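Local coordinates for AlkD2 (Streptococcus mutans, PDB 6M9M), which is of unknown function but binds inosine-5'-monophosphate and belongs to the HEAT-like repeat family of DNA glycosylases, at residues 42-47 / 69-74; 57-62 / 92-97; 87-92 / 126-131; 106-111 / 137-142. All coordinates share one frame; numbering follows the deposited sequence.

How the interactions relate
The four contacts follow one another along an all-helical, HEAT-like superhelix. Interaction 1 joins helix 36-47 to helix 69-79, and interaction 2, its centre about 10 Å from that of interaction 1, joins the intervening helix 52-65 to helix 85-102, so their segments alternate along the chain. Interaction 3, about 9 Å from interaction 2 between centres, takes helix 85-102 on to helix 120-129, and Ala92 serves both. Interaction 4 lies further along, its centre about 24 Å from that of interaction 1, where helix 108-115 meets the loop before helix 143-151. Helices spaced along the chain are thereby tied together in succession; interaction 3 lies nearest the bound inosine monophosphate, whereas interaction 4 is remote from it.

Interaction 1 of 4, residues 42-47 / 69-74; sequences LAFLAY and KEILIF
An aromatic cluster between two nearly parallel helices of the HEAT-like stack, 36-47 and 69-79, is built from Phe44, Tyr47 and Phe74. Phe44 offers its edge to the face of Phe74 in a T-shaped pair, with ring centroids 5.0 Å apart and planes at 85°. The probing atom is Phe44 CE1, which stands over the centre of the Phe74 ring and comes within 3.7 Å of Phe74 CG. Tyr47 meets the same ring at its rim: Tyr47 CD2 lies near the plane of Phe74, 3.7 Å from Phe74 CE2.

The axes of the two short segments approach no closer than 12.6 Å, at 17° to each other, so long side chains must span the gap, while Phe62 of the intervening helix 52-65 packs against both phenylalanines. Phe74 reaches across with CG anti to its backbone N (chi1 -169°). On the flank of the cluster, in the conformer described, Ile71 CD1 lies 3.5 Å from Phe44 CZ. Beyond the rings, Tyr47 OH makes a weak hydrogen bond to Asp82 OD2.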
# COMPACT_ATOMS: atom_id res chain seq x y z
N LEU A 42 -18.94 11.24 -1.77
CA LEU A 42 -17.95 12.27 -1.48
C LEU A 42 -16.55 11.84 -1.89
O LEU A 42 -15.79 12.63 -2.46
CB LEU A 42 -18.01 12.63 0.00
CG LEU A 42 -16.94 13.62 0.46
CD1 LEU A 42 -17.00 14.94 -0.30
CD2 LEU A 42 -17.06 13.84 1.97
N ALA A 43 -16.17 10.59 -1.60
CA ALA A 43 -14.84 10.12 -1.94
C ALA A 43 -14.61 10.16 -3.45
O ALA A 43 -13.55 10.59 -3.92
CB ALA A 43 -14.64 8.70 -1.40
N PHE A 44 -15.58 9.68 -4.24
CA PHE A 44 -15.40 9.72 -5.69
C PHE A 44 -15.31 11.16 -6.20
O PHE A 44 -14.51 11.45 -7.10
CB PHE A 44 -16.52 8.97 -6.41
CG PHE A 44 -16.41 7.47 -6.29
CD1 PHE A 44 -15.30 6.80 -6.74
CD2 PHE A 44 -17.43 6.73 -5.73
CE1 PHE A 44 -15.20 5.43 -6.64
CE2 PHE A 44 -17.34 5.35 -5.63
CZ PHE A 44 -16.22 4.71 -6.11
N LEU A 45 -16.11 12.06 -5.64
CA LEU A 45 -16.04 13.45 -6.09
C LEU A 45 -14.70 14.07 -5.71
O LEU A 45 -14.07 14.76 -6.52
CB LEU A 45 -17.20 14.27 -5.52
CG LEU A 45 -17.32 15.68 -6.11
CD1 LEU A 45 -17.62 15.65 -7.60
CD2 LEU A 45 -18.40 16.44 -5.34
N ALA A 46 -14.24 13.82 -4.49
CA ALA A 46 -12.96 14.38 -4.06
C ALA A 46 -11.80 13.81 -4.89
O ALA A 46 -10.83 14.52 -5.16
CB ALA A 46 -12.74 14.12 -2.57
N TYR A 47 -11.88 12.54 -5.28
CA TYR A 47 -10.80 11.93 -6.05
C TYR A 47 -10.66 12.55 -7.43
O TYR A 47 -9.59 12.46 -8.03
CB TYR A 47 -10.94 10.38 -6.09
CG TYR A 47 -9.69 9.78 -6.72
CD1 TYR A 47 -8.48 9.82 -6.04
CD2 TYR A 47 -9.70 9.29 -8.02
CE1 TYR A 47 -7.32 9.37 -6.63
CE2 TYR A 47 -8.53 8.81 -8.60
CZ TYR A 47 -7.34 8.89 -7.91
OH TYR A 47 -6.19 8.44 -8.50
N LYS A 69 -16.63 -3.87 -2.22
CA LYS A 69 -15.77 -4.37 -3.27
C LYS A 69 -15.62 -3.39 -4.43
O LYS A 69 -14.57 -3.37 -5.08
CB LYS A 69 -16.30 -5.71 -3.79
CG LYS A 69 -16.20 -6.85 -2.77
CD LYS A 69 -16.87 -8.12 -3.28
CE LYS A 69 -16.77 -9.25 -2.26
NZ LYS A 69 -17.69 -9.05 -1.10
N GLU A 70 -16.64 -2.58 -4.71
CA GLU A 70 -16.49 -1.59 -5.78
C GLU A 70 -15.47 -0.52 -5.43
O GLU A 70 -14.75 -0.04 -6.32
CB GLU A 70 -17.83 -0.98 -6.13
CG GLU A 70 -18.77 -1.97 -6.79
CD GLU A 70 -20.10 -1.34 -7.18
OE1 GLU A 70 -21.10 -1.68 -6.53
OE2 GLU A 70 -20.14 -0.54 -8.13
N ILE A 71 -15.38 -0.15 -4.16
CA ILE A 71 -14.35 0.79 -3.73
C ILE A 71 -12.97 0.14 -3.83
O ILE A 71 -12.01 0.75 -4.32
CB ILE A 71 -14.64 1.27 -2.29
CG1 ILE A 71 -15.98 2.03 -2.22
CG2 ILE A 71 -13.49 2.12 -1.78
CD1 ILE A 71 -15.96 3.40 -2.87
N LEU A 72 -12.85 -1.10 -3.36
CA LEU A 72 -11.56 -1.78 -3.41
C LEU A 72 -11.07 -1.97 -4.85
O LEU A 72 -9.88 -1.78 -5.13
CB LEU A 72 -11.65 -3.11 -2.67
CG LEU A 72 -10.36 -3.89 -2.53
CD1 LEU A 72 -9.33 -3.12 -1.74
CD2 LEU A 72 -10.61 -5.24 -1.92
N ILE A 73 -11.98 -2.31 -5.78
CA ILE A 73 -11.60 -2.42 -7.19
C ILE A 73 -11.15 -1.07 -7.73
O ILE A 73 -10.18 -0.99 -8.50
CB ILE A 73 -12.76 -3.01 -8.02
CG1 ILE A 73 -12.96 -4.49 -7.72
CG2 ILE A 73 -12.55 -2.76 -9.51
CD1 ILE A 73 -14.27 -5.07 -8.26
N PHE A 74 -11.84 0.01 -7.38
CA PHE A 74 -11.42 1.33 -7.84
C PHE A 74 -10.03 1.68 -7.32
O PHE A 74 -9.20 2.24 -8.06
CB PHE A 74 -12.46 2.36 -7.42
CG PHE A 74 -12.28 3.72 -8.05
CD1 PHE A 74 -12.84 4.00 -9.27
CD2 PHE A 74 -11.55 4.70 -7.41
CE1 PHE A 74 -12.70 5.26 -9.86
CE2 PHE A 74 -11.41 5.96 -7.99
CZ PHE A 74 -11.98 6.23 -9.21

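Interaction 2 of 4, residues 57-62 / 92-97; sequences YAVFLF and AKAFDE
Val59 and Ala94 mark the close approach of helix 52-65 to helix 85-102, two helices of the HEAT-like superhelix. Backbone proximity is set here by a small residue: the CA atoms of Phe60 and Ala94 are 5.7 Å apart, and the methyl of Ala94 points toward the other helix.

One contact between apolar side chains joins the helices at this point. Ala94 CB sits 3.9 Å from Val59 CG1, the methyl branch that lies anti to the valine N (chi1 178°). A separate contact is made with the backbone: Ala94 CB lies 3.4 Å from Val59 O, so that the alanine rests on both the side chain and the carbonyl of one residue.

A third kind of contact pairs a ring with an aliphatic chain. Phe60 and Lys93 run side by side in the same direction, and the ring bends back toward helix 85-102 although its CB points away from it. Only the methylene part of the lysine is engaged here. Its ammonium end goes on to a cation-pi contact with Phe20, while Phe60 also packs on Glu24 and Ala27 of helix 21-32. The Lys93 side chain thus touches both Phe60 and Phe20, and lies about 9 Å from the bound inosine monophosphate. Phe60 CE1 lies 4.0 Å from Lys93 CD and 4.2 Å from Lys93 CB.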
# COMPACT_ATOMS: atom_id res chain seq x y z
N TYR A 57 -6.79 12.77 0.59
CA TYR A 57 -7.96 12.66 1.46
C TYR A 57 -8.94 11.61 0.94
O TYR A 57 -9.42 10.75 1.69
CB TYR A 57 -8.60 14.05 1.57
CG TYR A 57 -10.01 14.08 2.09
CD1 TYR A 57 -11.07 13.97 1.21
CD2 TYR A 57 -10.29 14.21 3.44
CE1 TYR A 57 -12.37 14.00 1.65
CE2 TYR A 57 -11.60 14.24 3.90
CZ TYR A 57 -12.64 14.12 2.99
OH TYR A 57 -13.96 14.15 3.39
N ALA A 58 -9.24 11.66 -0.36
CA ALA A 58 -10.19 10.73 -0.95
C ALA A 58 -9.72 9.29 -0.84
O ALA A 58 -10.53 8.38 -0.63
CB ALA A 58 -10.42 11.09 -2.42
N VAL A 59 -8.42 9.06 -1.04
CA VAL A 59 -7.88 7.70 -0.97
C VAL A 59 -7.90 7.18 0.46
O VAL A 59 -8.15 5.99 0.68
CB VAL A 59 -6.51 7.61 -1.66
CG1 VAL A 59 -5.94 6.22 -1.55
CG2 VAL A 59 -6.65 8.02 -3.14
N PHE A 60 -7.65 8.04 1.45
CA PHE A 60 -7.88 7.61 2.83
C PHE A 60 -9.33 7.18 3.02
O PHE A 60 -9.61 6.16 3.67
CB PHE A 60 -7.48 8.69 3.85
CG PHE A 60 -6.00 8.82 4.09
CD1 PHE A 60 -5.28 7.76 4.63
CD2 PHE A 60 -5.32 10.00 3.81
CE1 PHE A 60 -3.91 7.88 4.86
CE2 PHE A 60 -3.96 10.11 4.05
CZ PHE A 60 -3.26 9.05 4.58
N LEU A 61 -10.29 7.96 2.50
CA LEU A 61 -11.69 7.55 2.58
C LEU A 61 -11.93 6.20 1.92
O LEU A 61 -12.62 5.34 2.47
CB LEU A 61 -12.61 8.61 1.96
CG LEU A 61 -12.84 9.91 2.71
CD1 LEU A 61 -13.81 10.77 1.88
CD2 LEU A 61 -13.41 9.65 4.09
N PHE A 62 -11.37 5.99 0.72
CA PHE A 62 -11.52 4.70 0.06
C PHE A 62 -11.04 3.58 0.98
O PHE A 62 -11.70 2.54 1.10
CB PHE A 62 -10.74 4.63 -1.26
CG PHE A 62 -11.28 5.50 -2.38
CD1 PHE A 62 -12.65 5.73 -2.57
CD2 PHE A 62 -10.40 6.05 -3.30
CE1 PHE A 62 -13.10 6.51 -3.65
CE2 PHE A 62 -10.85 6.83 -4.35
CZ PHE A 62 -12.19 7.07 -4.53
N ALA A 92 -0.98 2.88 -0.73
CA ALA A 92 -0.40 1.80 0.06
C ALA A 92 -1.03 1.75 1.45
O ALA A 92 -1.32 0.67 1.98
CB ALA A 92 1.11 1.98 0.13
N LYS A 93 -1.21 2.92 2.08
CA LYS A 93 -1.82 2.98 3.41
C LYS A 93 -3.27 2.53 3.37
O LYS A 93 -3.74 1.86 4.29
CB LYS A 93 -1.73 4.41 3.95
CG LYS A 93 -0.31 4.87 4.20
CD LYS A 93 -0.20 6.32 4.62
CE LYS A 93 1.24 6.80 4.56
NZ LYS A 93 2.09 6.09 5.55
N ALA A 94 -4.00 2.93 2.32
CA ALA A 94 -5.40 2.52 2.21
C ALA A 94 -5.52 1.02 1.98
O ALA A 94 -6.47 0.39 2.47
CB ALA A 94 -6.07 3.29 1.08
N PHE A 95 -4.58 0.42 1.26
CA PHE A 95 -4.60 -1.03 1.11
C PHE A 95 -4.33 -1.71 2.45
O PHE A 95 -4.99 -2.69 2.80
CB PHE A 95 -3.58 -1.48 0.04
CG PHE A 95 -3.64 -2.96 -0.19
CD1 PHE A 95 -4.73 -3.50 -0.82
CD2 PHE A 95 -2.67 -3.80 0.32
CE1 PHE A 95 -4.87 -4.86 -0.98
CE2 PHE A 95 -2.81 -5.18 0.16
CZ PHE A 95 -3.90 -5.70 -0.48
N ASP A 96 -3.36 -1.20 3.22
CA ASP A 96 -3.14 -1.76 4.55
C ASP A 96 -4.39 -1.63 5.41
O ASP A 96 -4.70 -2.52 6.20
CB ASP A 96 -1.94 -1.05 5.20
CG ASP A 96 -1.47 -1.72 6.46
OD1 ASP A 96 -1.40 -2.96 6.49
OD2 ASP A 96 -1.11 -0.98 7.41
N GLU A 97 -5.11 -0.51 5.27
CA GLU A 97 -6.35 -0.31 6.01
C GLU A 97 -7.38 -1.38 5.67
O GLU A 97 -8.05 -1.91 6.56
CB GLU A 97 -6.89 1.10 5.73
CG GLU A 97 -8.18 1.44 6.44
CD GLU A 97 -8.04 1.57 7.93
OE1 GLU A 97 -6.93 1.93 8.38
OE2 GLU A 97 -9.05 1.33 8.65

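Interaction 3 of 4, residues 87-92 / 126-131; sequences VQEVLA and ATEGLR
Ala92 and Gly129 bring helix 85-102 against helix 120-129 at close range, their CA atoms 4.1 Å apart. The carbonyl of Ala92 receives a CA-H...O contact from glycine, with Gly129 CA 3.4 Å from Ala92 O and an angle of 135° at the hydrogen. Ala92 CB adds a packing contact at 3.7 Å to Gly129 CA. With no side chain at Gly129, its CA packs directly on the carbonyl of Ala92.

Next to this backbone contact, two carboxylates share a water. It donates to both Glu89 OE1 and Glu128 OE2, at 2.7 Å from each oxygen, and thereby spans a 4.8 Å separation between Glu89 OE1 and Glu128 OE2.

Further out, two arginines and a serine hydroxyl hold the two acids. Arg124 forms a salt bridge to Glu89 OE2, and Ser164 OG hydrogen-bonds Glu128 OE1. Arg131 NH1 lies 3.2 Å from Glu128 OE1 in a salt bridge whose N-H...O angle is 165°; Glu128 OE1 lies in the guanidinium plane, while NH1 meets it on the syn side, tilted 27° from the carboxylate plane. Arg131 NE is itself bridged to Asp171 of helix 159-175. The side chain of Glu89 lies about 5 Å from the bound inosine monophosphate. The two arginines and the donating water probably offset the repulsion between these glutamates, allowing like charges to face one another across the helix interface.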
# COMPACT_ATOMS: atom_id res chain seq x y z
N VAL A 87 0.05 10.62 -3.62
CA VAL A 87 -1.19 9.85 -3.68
C VAL A 87 -0.88 8.36 -3.68
O VAL A 87 -1.56 7.57 -3.02
CB VAL A 87 -2.06 10.26 -4.89
CG1 VAL A 87 -3.30 9.39 -4.96
CG2 VAL A 87 -2.44 11.74 -4.82
N GLN A 88 0.16 7.95 -4.42
CA GLN A 88 0.56 6.53 -4.40
C GLN A 88 0.93 6.06 -3.00
O GLN A 88 0.60 4.94 -2.61
CB GLN A 88 1.70 6.27 -5.38
CG GLN A 88 1.33 6.45 -6.82
CD GLN A 88 0.42 5.36 -7.37
OE1 GLN A 88 0.30 4.28 -6.79
NE2 GLN A 88 -0.19 5.62 -8.51
N GLU A 89 1.60 6.91 -2.21
CA GLU A 89 1.90 6.51 -0.84
C GLU A 89 0.62 6.32 -0.04
O GLU A 89 0.52 5.39 0.77
CB GLU A 89 2.79 7.53 -0.15
CG GLU A 89 4.19 7.64 -0.74
CD GLU A 89 5.03 6.35 -0.62
OE1 GLU A 89 4.70 5.44 0.18
OE2 GLU A 89 6.03 6.24 -1.35
N VAL A 90 -0.39 7.16 -0.25
CA VAL A 90 -1.66 6.98 0.45
C VAL A 90 -2.35 5.71 -0.01
O VAL A 90 -2.98 5.02 0.80
CB VAL A 90 -2.55 8.23 0.33
CG1 VAL A 90 -3.87 8.00 1.05
CG2 VAL A 90 -1.83 9.41 0.97
N LEU A 91 -2.25 5.36 -1.31
CA LEU A 91 -2.84 4.10 -1.78
C LEU A 91 -2.30 2.91 -0.99
O LEU A 91 -3.05 2.00 -0.63
CB LEU A 91 -2.61 3.91 -3.28
CG LEU A 91 -3.12 2.60 -3.88
CD1 LEU A 91 -4.62 2.43 -3.70
CD2 LEU A 91 -2.73 2.50 -5.35
N ALA A 92 -0.98 2.88 -0.73
CA ALA A 92 -0.40 1.80 0.06
C ALA A 92 -1.03 1.75 1.45
O ALA A 92 -1.32 0.67 1.98
CB ALA A 92 1.11 1.98 0.13
N ALA A 126 0.74 -2.97 -2.42
CA ALA A 126 0.65 -4.10 -1.50
C ALA A 126 1.99 -4.38 -0.82
O ALA A 126 2.03 -4.59 0.40
CB ALA A 126 0.16 -5.34 -2.24
N THR A 127 3.08 -4.40 -1.58
CA THR A 127 4.37 -4.70 -0.97
C THR A 127 4.74 -3.64 0.06
O THR A 127 5.21 -3.97 1.15
CB THR A 127 5.49 -4.87 -2.01
OG1 THR A 127 5.68 -3.65 -2.75
CG2 THR A 127 5.18 -6.03 -2.96
N GLU A 128 4.57 -2.37 -0.29
CA GLU A 128 4.96 -1.28 0.59
C GLU A 128 3.98 -1.07 1.72
O GLU A 128 4.38 -0.81 2.86
CB GLU A 128 5.09 0.01 -0.22
CG GLU A 128 5.65 1.20 0.55
CD GLU A 128 7.15 1.12 0.82
OE1 GLU A 128 7.85 0.26 0.22
OE2 GLU A 128 7.62 1.95 1.62
N GLY A 129 2.69 -1.17 1.43
CA GLY A 129 1.68 -0.83 2.42
C GLY A 129 1.69 -1.73 3.64
O GLY A 129 1.35 -1.29 4.73
N LEU A 130 2.09 -2.99 3.47
CA LEU A 130 2.13 -3.93 4.58
C LEU A 130 3.44 -3.88 5.37
O LEU A 130 3.56 -4.56 6.40
CB LEU A 130 1.84 -5.35 4.10
CG LEU A 130 0.35 -5.73 4.04
CD1 LEU A 130 -0.40 -4.88 3.04
CD2 LEU A 130 0.22 -7.22 3.74
N ARG A 131 4.44 -3.09 4.93
CA ARG A 131 5.68 -3.01 5.70
C ARG A 131 5.40 -2.38 7.06
O ARG A 131 4.63 -1.41 7.16
CB ARG A 131 6.69 -2.15 4.94
CG ARG A 131 7.21 -2.77 3.65
CD ARG A 131 8.16 -1.83 2.92
NE ARG A 131 9.36 -1.64 3.73
CZ ARG A 131 10.27 -0.70 3.51
NH1 ARG A 131 10.12 0.12 2.47
NH2 ARG A 131 11.31 -0.61 4.31
O HOH W 1 6.59 4.40 1.88

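Interaction 4 of 4, residues 106-111 / 137-142; sequences KALPII and PYFKEN
Leu108 of helix 108-115 faces Tyr138 and Phe139 in a loop whose backbone takes a positive phi at Tyr138 (75°) and then helical angles from Phe139 to Glu141 without regular helical bonds. The turn is fastened from within. Asn142 ND2 donates to Tyr138 O at 2.9 Å and 158°, and a weak bond runs from Tyr138 N to Glu141 OE1.

No hydrogen bond joins the two segments, and the contact between them is apolar. Leu108 splits its two methyls between the aromatic residues: Leu108 CD1 lies 3.7 Å from Tyr138 CE2, and Leu108 CD2 lies 3.6 Å from Phe139 CZ. The leucine side chain runs roughly perpendicular to that of Tyr138, while it lies antiparallel alongside that of Phe139. Ile111 and Phe139 point toward each other from opposite directions, with Ile111 CD1 at the ring edge near its plane, 4.1 Å from Phe139 CZ. Within the loop, Tyr138 CD2 stands over one face of the Phe139 ring, toward its rim.

Phe139 reaches the helix because its CG lies anti to the carbonyl carbon (chi1 -63°), which swings the ring toward Leu108 and Ile111. There it also meets Trp133 edge to face and packs on Ala146 of helix 143-151. Far from the nucleotide site, the arrangement is a loop-to-helix junction of the HEAT-like superhelix, in which the connection between helices 120-129 and 143-151 folds its aromatic residues back onto helix 108-115.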
# COMPACT_ATOMS: atom_id res chain seq x y z
N LYS A 106 -7.66 -13.23 6.57
CA LYS A 106 -8.80 -13.23 5.67
C LYS A 106 -8.52 -12.46 4.39
O LYS A 106 -9.16 -12.73 3.37
CB LYS A 106 -10.04 -12.69 6.38
CG LYS A 106 -10.63 -13.66 7.40
CD LYS A 106 -11.84 -13.07 8.10
CE LYS A 106 -12.49 -14.09 9.03
NZ LYS A 106 -13.80 -13.64 9.57
N ALA A 107 -7.56 -11.53 4.42
CA ALA A 107 -7.21 -10.72 3.27
C ALA A 107 -6.25 -11.40 2.30
O ALA A 107 -5.99 -10.83 1.23
CB ALA A 107 -6.56 -9.41 3.75
N LEU A 108 -5.73 -12.58 2.61
CA LEU A 108 -4.68 -13.17 1.79
C LEU A 108 -5.05 -13.26 0.30
O LEU A 108 -4.19 -12.96 -0.54
CB LEU A 108 -4.27 -14.55 2.31
CG LEU A 108 -3.56 -14.55 3.66
CD1 LEU A 108 -3.38 -16.00 4.10
CD2 LEU A 108 -2.22 -13.85 3.60
N PRO A 109 -6.26 -13.67 -0.09
CA PRO A 109 -6.54 -13.74 -1.53
C PRO A 109 -6.44 -12.39 -2.22
O PRO A 109 -6.03 -12.32 -3.39
CB PRO A 109 -7.96 -14.31 -1.60
CG PRO A 109 -8.12 -15.08 -0.30
CD PRO A 109 -7.37 -14.25 0.71
N ILE A 110 -6.81 -11.31 -1.53
CA ILE A 110 -6.71 -9.98 -2.10
C ILE A 110 -5.26 -9.52 -2.17
O ILE A 110 -4.83 -8.92 -3.16
CB ILE A 110 -7.59 -9.00 -1.30
CG1 ILE A 110 -9.05 -9.45 -1.27
CG2 ILE A 110 -7.45 -7.60 -1.83
CD1 ILE A 110 -9.67 -9.61 -2.58
N ILE A 111 -4.50 -9.76 -1.11
CA ILE A 111 -3.07 -9.50 -1.14
C ILE A 111 -2.45 -10.17 -2.36
O ILE A 111 -1.71 -9.56 -3.14
CB ILE A 111 -2.42 -9.95 0.18
CG1 ILE A 111 -2.93 -9.08 1.35
CG2 ILE A 111 -0.91 -9.87 0.10
CD1 ILE A 111 -2.61 -9.64 2.71
N PRO A 137 -0.62 -8.82 12.28
CA PRO A 137 -1.22 -10.12 12.60
C PRO A 137 -1.13 -11.08 11.42
O PRO A 137 -1.08 -10.69 10.26
CB PRO A 137 -2.67 -9.77 12.95
CG PRO A 137 -2.61 -8.32 13.41
CD PRO A 137 -1.53 -7.69 12.58
N TYR A 138 -1.11 -12.37 11.77
CA TYR A 138 -0.96 -13.49 10.86
C TYR A 138 0.49 -13.62 10.38
O TYR A 138 1.13 -14.65 10.59
CB TYR A 138 -1.92 -13.46 9.67
CG TYR A 138 -1.73 -14.71 8.83
CD1 TYR A 138 -2.16 -15.95 9.28
CD2 TYR A 138 -1.07 -14.65 7.60
CE1 TYR A 138 -1.96 -17.08 8.55
CE2 TYR A 138 -0.87 -15.78 6.86
CZ TYR A 138 -1.32 -17.00 7.34
OH TYR A 138 -1.14 -18.15 6.61
N PHE A 139 1.02 -12.58 9.73
CA PHE A 139 2.41 -12.63 9.29
C PHE A 139 3.39 -12.70 10.46
O PHE A 139 4.45 -13.33 10.34
CB PHE A 139 2.71 -11.45 8.37
CG PHE A 139 1.90 -11.48 7.10
CD1 PHE A 139 2.03 -12.53 6.21
CD2 PHE A 139 0.97 -10.50 6.83
CE1 PHE A 139 1.27 -12.59 5.06
CE2 PHE A 139 0.21 -10.55 5.68
CZ PHE A 139 0.36 -11.59 4.80
N LYS A 140 3.05 -12.08 11.59
CA LYS A 140 3.93 -12.13 12.75
C LYS A 140 4.11 -13.56 13.23
O LYS A 140 5.21 -13.97 13.61
CB LYS A 140 3.37 -11.25 13.86
CG LYS A 140 4.12 -11.35 15.17
CD LYS A 140 3.79 -10.21 16.13
CE LYS A 140 2.30 -10.10 16.45
NZ LYS A 140 1.57 -9.15 15.55
N GLU A 141 3.03 -14.34 13.20
CA GLU A 141 3.08 -15.72 13.64
C GLU A 141 3.51 -16.68 12.54
O GLU A 141 3.90 -17.82 12.84
CB GLU A 141 1.71 -16.16 14.17
CG GLU A 141 1.24 -15.40 15.40
CD GLU A 141 0.68 -14.03 15.07
OE1 GLU A 141 0.10 -13.84 13.98
OE2 GLU A 141 0.83 -13.13 15.92
N ASN A 142 3.47 -16.23 11.29
CA ASN A 142 3.78 -17.06 10.13
C ASN A 142 4.69 -16.28 9.19
O ASN A 142 4.32 -15.95 8.06
CB ASN A 142 2.49 -17.46 9.41
CG ASN A 142 1.56 -18.22 10.29
OD1 ASN A 142 1.68 -19.43 10.46
ND2 ASN A 142 0.62 -17.51 10.88